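Long-range contacts in probable protein phosphatase 2C 50 (Oryza sativa subsp. japonica, PDB 5ZCG), which probably removes phosphate from phosphoserine and phosphothreonine residues of protein substrates, as a magnesium-dependent phosphatase of the PP2C family: residues F26-V31 and A49-A54; S153-V158 and V232-R237. The protein carries 5 engineered substitutions. All coordinates share one frame; numbering follows the deposited sequence.

Contact 1: F26-V31 and A49-A54; sequences FADVPV and ALRLPA
D28 and R51 meet beside the end of strand 18-28 and the residues leading into strand 53-63, the carboxylate reaching the NE side of the guanidinium. OD2 of D28 takes the N-H of R51 NE at 2.7 Å, on its syn side but 30° out of the carboxylate plane, and the two flat groups are turned 34° against each other. This salt bridge is bent rather than straight, and the R51 chain bends about CG-CD (chi3 -59°), turning NE toward D28. A27 and A54 put their side chains on the sheet face opposite D28 and P53. V29 sets CG2 against the methyl of A54, CG2 to CB 3.6 Å. F26 brings its ring obliquely to A54, CD1 3.2 Å from O and CE1 4.1 Å from CB, with CB of A27 over one face. Further along, V31 lays CG2 on CB of L50 (3.8 Å). The backbones pair antiparallel in one of the two sheets of the PP2C beta-sandwich: A54 N binds A27 O, F26 N bonds weakly to A54 O, V29 N binds L52 O at 2.9 Å, and D28 with P53 is a non-hydrogen-bonded pair. Beyond, two waters fill in, one linking V29 O, L50 O and L52 N, the other joining V31 N to L50 O. L150 of strand 143-151 touches F26, V29 and A54, while L80 and L84 of helix 67-91 pack on F26.

Contact 2: S153-V158 and V232-R237; sequences SSHVVV and VMVVPR
Two antiparallel strands, 155-161 and 231-236, pair here in one of the sheets of the PP2C beta-sandwich. V156 with V235 and V158 with M233 are hydrogen-bonded pairs, each joined by two N-H...O=C bonds; H155 with P236 and V157 with V234 are the non-hydrogen-bonded pairs. The strand axes run 4.7 Å apart at 166°. On the face of H155, V157 and V234, CG1 of V157 touches CG1 of V232 at 4.0 Å and CG2 of V234 at 4.1 Å, beside F107 of helix 99-118. H155 brings CD2 obliquely to P236, 3.6 Å from P236 CA, and H155 ND1 is hydrogen-bonded in the ring plane to S154 OG. On the other face V235 points CG1 between its backbone N and carbonyl carbon (chi1 47°), which sets it tightly against V156 O at 3.0 Å and 3.7 Å from V156 CB. R237 continues the pairing past the strand: its N binds S154 O at 2.8 Å, its CG lies near V156 CG2, its NH1 bonds to the carbonyl of C152 and its NH2 weakly to L320 O. An alanine here would probably leave C152 O without that donor and open a gap beside V156 and S153. The bent chain of R237 carries its guanidinium alongside the S153-S154 turn that leads into strand 155-161, where S153 O lies over one face, 3.3 Å from R237 CD.

Overall arrangement
From the N terminus, the chain runs out along strand 18-28, passes through the loop that holds helix 37-41, and returns on strand 53-63; contact 1 closes that short excursion. Much later, strand 143-151 turns into strand 155-161, and contact 2 closes a longer loop when strand 231-236 comes back beside it. The two loops follow in series, neither nested nor crossed. Both belong to the same antiparallel sheet, where strand 143-151 bridges them by pairing with 53-63 and with 155-161. The contact centres lie 14 Å apart, and the two meet in light packing where CD1 of L52 comes to 4.3 Å from OG of S153.

Contact 1: F26-V31 and A49-A54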
loop_
_atom_site.group_PDB
_atom_site.type_symbol
_atom_site.label_atom_id
_atom_site.label_comp_id
_atom_site.label_asym_id
_atom_site.label_seq_id
_atom_site.Cartn_x
_atom_site.Cartn_y
_atom_site.Cartn_z
ATOM N N PHE A 26 16.206 12.923 14.347
ATOM C CA PHE A 26 15.836 11.536 14.596
ATOM C C PHE A 26 17.050 10.621 14.664
ATOM O O PHE A 26 16.958 9.525 15.230
ATOM C CB PHE A 26 14.862 11.044 13.512
ATOM C CG PHE A 26 15.541 10.438 12.312
ATOM C CD1 PHE A 26 16.163 11.246 11.371
ATOM C CD2 PHE A 26 15.566 9.059 12.130
ATOM C CE1 PHE A 26 16.798 10.696 10.267
ATOM C CE2 PHE A 26 16.198 8.497 11.028
ATOM C CZ PHE A 26 16.819 9.317 10.097
ATOM N N ALA A 27 18.179 11.043 14.104
ATOM C CA ALA A 27 19.364 10.203 14.043
ATOM C C ALA A 27 20.564 11.069 13.700
ATOM O O ALA A 27 20.434 12.244 13.344
ATOM C CB ALA A 27 19.208 9.076 13.009
ATOM N N ASP A 28 21.737 10.461 13.812
ATOM C CA ASP A 28 22.979 11.019 13.303
ATOM C C ASP A 28 23.325 10.277 12.021
ATOM O O ASP A 28 23.221 9.048 11.967
ATOM C CB ASP A 28 24.114 10.879 14.320
ATOM C CG ASP A 28 24.052 11.925 15.421
ATOM O OD1 ASP A 28 23.310 12.919 15.268
ATOM O OD2 ASP A 28 24.762 11.757 16.436
ATOM N N VAL A 29 23.659 11.018 10.973
ATOM C CA VAL A 29 24.048 10.376 9.722
ATOM C C VAL A 29 25.532 10.045 9.807
ATOM O O VAL A 29 26.343 10.935 10.097
ATOM C CB VAL A 29 23.743 11.274 8.513
ATOM C CG1 VAL A 29 24.539 10.829 7.292
ATOM C CG2 VAL A 29 22.259 11.253 8.221
ATOM N N PRO A 30 25.935 8.795 9.580
ATOM C CA PRO A 30 27.371 8.497 9.495
ATOM C C PRO A 30 27.990 9.246 8.327
ATOM O O PRO A 30 27.579 9.087 7.174
ATOM C CB PRO A 30 27.412 6.978 9.289
ATOM C CG PRO A 30 26.060 6.484 9.730
ATOM C CD PRO A 30 25.107 7.592 9.414
ATOM N N VAL A 31 28.994 10.069 8.634
ATOM C CA VAL A 31 29.608 10.905 7.611
ATOM C C VAL A 31 30.341 10.056 6.579
ATOM O O VAL A 31 30.524 10.491 5.436
ATOM C CB VAL A 31 30.516 11.950 8.291
ATOM C CG1 VAL A 31 31.263 12.795 7.268
ATOM C CG2 VAL A 31 29.674 12.843 9.197
ATOM N N ALA A 49 33.895 9.340 13.629
ATOM C CA ALA A 49 33.497 10.020 14.856
ATOM C C ALA A 49 32.624 11.252 14.629
ATOM O O ALA A 49 31.861 11.624 15.528
ATOM C CB ALA A 49 34.737 10.428 15.658
ATOM N N LEU A 50 32.682 11.865 13.449
ATOM C CA LEU A 50 31.966 13.114 13.228
ATOM C C LEU A 50 30.466 12.898 13.377
ATOM O O LEU A 50 29.930 11.849 13.004
ATOM C CB LEU A 50 32.276 13.655 11.836
ATOM C CG LEU A 50 33.616 14.353 11.619
ATOM C CD1 LEU A 50 33.886 14.503 10.130
ATOM C CD2 LEU A 50 33.616 15.708 12.301
ATOM N N ARG A 51 29.781 13.906 13.911
ATOM C CA ARG A 51 28.344 13.827 14.125
ATOM C C ARG A 51 27.633 14.870 13.277
ATOM O O ARG A 51 27.980 16.057 13.314
ATOM C CB ARG A 51 28.006 14.042 15.603
ATOM C CG ARG A 51 28.760 13.122 16.552
ATOM C CD ARG A 51 27.818 12.130 17.209
ATOM N NE ARG A 51 26.770 12.817 17.956
ATOM C CZ ARG A 51 26.918 13.289 19.190
ATOM N NH1 ARG A 51 28.076 13.146 19.823
ATOM N NH2 ARG A 51 25.908 13.904 19.791
ATOM N N LEU A 52 26.644 14.416 12.517
ATOM C CA LEU A 52 25.806 15.284 11.694
ATOM C C LEU A 52 24.344 14.970 11.991
ATOM O O LEU A 52 23.869 13.868 11.642
ATOM C CB LEU A 52 26.136 15.080 10.218
ATOM C CG LEU A 52 25.391 15.909 9.177
ATOM C CD1 LEU A 52 25.720 17.385 9.333
ATOM C CD2 LEU A 52 25.750 15.414 7.786
ATOM N N PRO A 53 23.598 15.880 12.613
ATOM C CA PRO A 53 22.180 15.617 12.887
ATOM C C PRO A 53 21.346 15.582 11.611
ATOM O O PRO A 53 21.624 16.292 10.639
ATOM C CB PRO A 53 21.766 16.790 13.788
ATOM C CG PRO A 53 23.048 17.428 14.233
ATOM C CD PRO A 53 24.024 17.188 13.130
ATOM N N ALA A 54 20.319 14.731 11.618
ATOM C CA ALA A 54 19.413 14.619 10.483
ATOM C C ALA A 54 17.976 14.493 10.969
ATOM O O ALA A 54 17.713 13.967 12.054
ATOM C CB ALA A 54 19.754 13.418 9.592
HETATM O O HOH W 1 27.307 11.375 12.404
HETATM O O HOH W 2 30.416 9.764 11.004
#

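Contact 2: S153-V158 and V232-R237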
loop_
_atom_site.group_PDB
_atom_site.type_symbol
_atom_site.label_atom_id
_atom_site.label_comp_id
_atom_site.label_asym_id
_atom_site.label_seq_id
_atom_site.Cartn_x
_atom_site.Cartn_y
_atom_site.Cartn_z
ATOM N N SER A 153 22.157 19.048 6.770
ATOM C CA SER A 153 22.584 20.352 6.273
ATOM C C SER A 153 23.090 20.268 4.839
ATOM O O SER A 153 22.881 21.191 4.045
ATOM C CB SER A 153 23.667 20.927 7.185
ATOM O OG SER A 153 23.272 20.813 8.537
ATOM N N SER A 154 23.754 19.167 4.487
ATOM C CA SER A 154 24.440 19.061 3.207
ATOM C C SER A 154 23.734 18.184 2.183
ATOM O O SER A 154 24.019 18.323 0.990
ATOM C CB SER A 154 25.870 18.537 3.412
ATOM O OG SER A 154 25.852 17.194 3.860
ATOM N N HIS A 155 22.848 17.281 2.604
ATOM C CA HIS A 155 22.279 16.296 1.692
ATOM C C HIS A 155 20.820 16.024 2.029
ATOM O O HIS A 155 20.387 16.176 3.174
ATOM C CB HIS A 155 23.054 14.963 1.738
ATOM C CG HIS A 155 24.453 15.056 1.210
ATOM N ND1 HIS A 155 25.489 15.603 1.937
ATOM C CD2 HIS A 155 24.982 14.679 0.023
ATOM C CE1 HIS A 155 26.598 15.557 1.221
ATOM N NE2 HIS A 155 26.317 15.002 0.054
ATOM N N VAL A 156 20.069 15.621 1.008
ATOM C CA VAL A 156 18.762 14.997 1.161
ATOM C C VAL A 156 18.852 13.581 0.605
ATOM O O VAL A 156 19.330 13.382 -0.517
ATOM C CB VAL A 156 17.665 15.805 0.441
ATOM C CG1 VAL A 156 16.338 15.074 0.519
ATOM C CG2 VAL A 156 17.569 17.210 1.026
ATOM N N VAL A 157 18.406 12.598 1.383
ATOM C CA VAL A 157 18.382 11.204 0.945
ATOM C C VAL A 157 16.938 10.723 0.922
ATOM O O VAL A 157 16.246 10.756 1.945
ATOM C CB VAL A 157 19.241 10.302 1.844
ATOM C CG1 VAL A 157 19.368 8.918 1.223
ATOM C CG2 VAL A 157 20.605 10.925 2.048
ATOM N N VAL A 158 16.489 10.255 -0.232
ATOM C CA VAL A 158 15.098 9.883 -0.434
ATOM C C VAL A 158 15.020 8.383 -0.651
ATOM O O VAL A 158 15.783 7.823 -1.446
ATOM C CB VAL A 158 14.481 10.645 -1.618
ATOM C CG1 VAL A 158 13.197 9.966 -2.051
ATOM C CG2 VAL A 158 14.241 12.099 -1.235
ATOM N N VAL A 232 16.337 4.445 -3.885
ATOM C CA VAL A 232 17.032 5.435 -3.073
ATOM C C VAL A 232 17.747 6.433 -3.975
ATOM O O VAL A 232 18.344 6.062 -4.992
ATOM C CB VAL A 232 18.018 4.745 -2.109
ATOM C CG1 VAL A 232 18.700 5.759 -1.188
ATOM C CG2 VAL A 232 17.290 3.675 -1.297
ATOM N N MET A 233 17.686 7.706 -3.593
ATOM C CA MET A 233 18.385 8.779 -4.283
ATOM C C MET A 233 19.114 9.633 -3.256
ATOM O O MET A 233 18.536 10.002 -2.229
ATOM C CB MET A 233 17.412 9.635 -5.101
ATOM C CG MET A 233 18.023 10.268 -6.343
ATOM S SD MET A 233 16.781 11.045 -7.402
ATOM C CE MET A 233 15.772 9.636 -7.850
ATOM N N VAL A 234 20.390 9.914 -3.510
ATOM C CA VAL A 234 21.203 10.789 -2.669
ATOM C C VAL A 234 21.440 12.086 -3.431
ATOM O O VAL A 234 22.027 12.071 -4.520
ATOM C CB VAL A 234 22.537 10.130 -2.280
ATOM C CG1 VAL A 234 23.316 11.038 -1.338
ATOM C CG2 VAL A 234 22.297 8.771 -1.645
ATOM N N VAL A 235 20.974 13.204 -2.884
ATOM C CA VAL A 235 21.071 14.474 -3.598
ATOM C C VAL A 235 21.740 15.511 -2.703
ATOM O O VAL A 235 21.185 15.910 -1.667
ATOM C CB VAL A 235 19.693 14.941 -4.114
ATOM C CG1 VAL A 235 18.628 14.840 -3.043
ATOM C CG2 VAL A 235 19.766 16.362 -4.653
ATOM N N PRO A 236 22.952 15.940 -3.037
ATOM C CA PRO A 236 23.576 17.023 -2.273
ATOM C C PRO A 236 22.779 18.308 -2.432
ATOM O O PRO A 236 22.285 18.629 -3.516
ATOM C CB PRO A 236 24.977 17.138 -2.889
ATOM C CG PRO A 236 24.891 16.432 -4.210
ATOM C CD PRO A 236 23.858 15.365 -4.045
ATOM N N ARG A 237 22.635 19.036 -1.330
ATOM C CA ARG A 237 21.866 20.267 -1.367
ATOM C C ARG A 237 22.636 21.327 -2.145
ATOM O O ARG A 237 23.868 21.320 -2.195
ATOM C CB ARG A 237 21.546 20.731 0.052
ATOM C CG ARG A 237 20.475 19.868 0.716
ATOM C CD ARG A 237 20.299 20.200 2.184
ATOM N NE ARG A 237 19.756 21.540 2.388
ATOM C CZ ARG A 237 19.162 21.942 3.508
ATOM N NH1 ARG A 237 19.028 21.107 4.528
ATOM N NH2 ARG A 237 18.697 23.180 3.606
#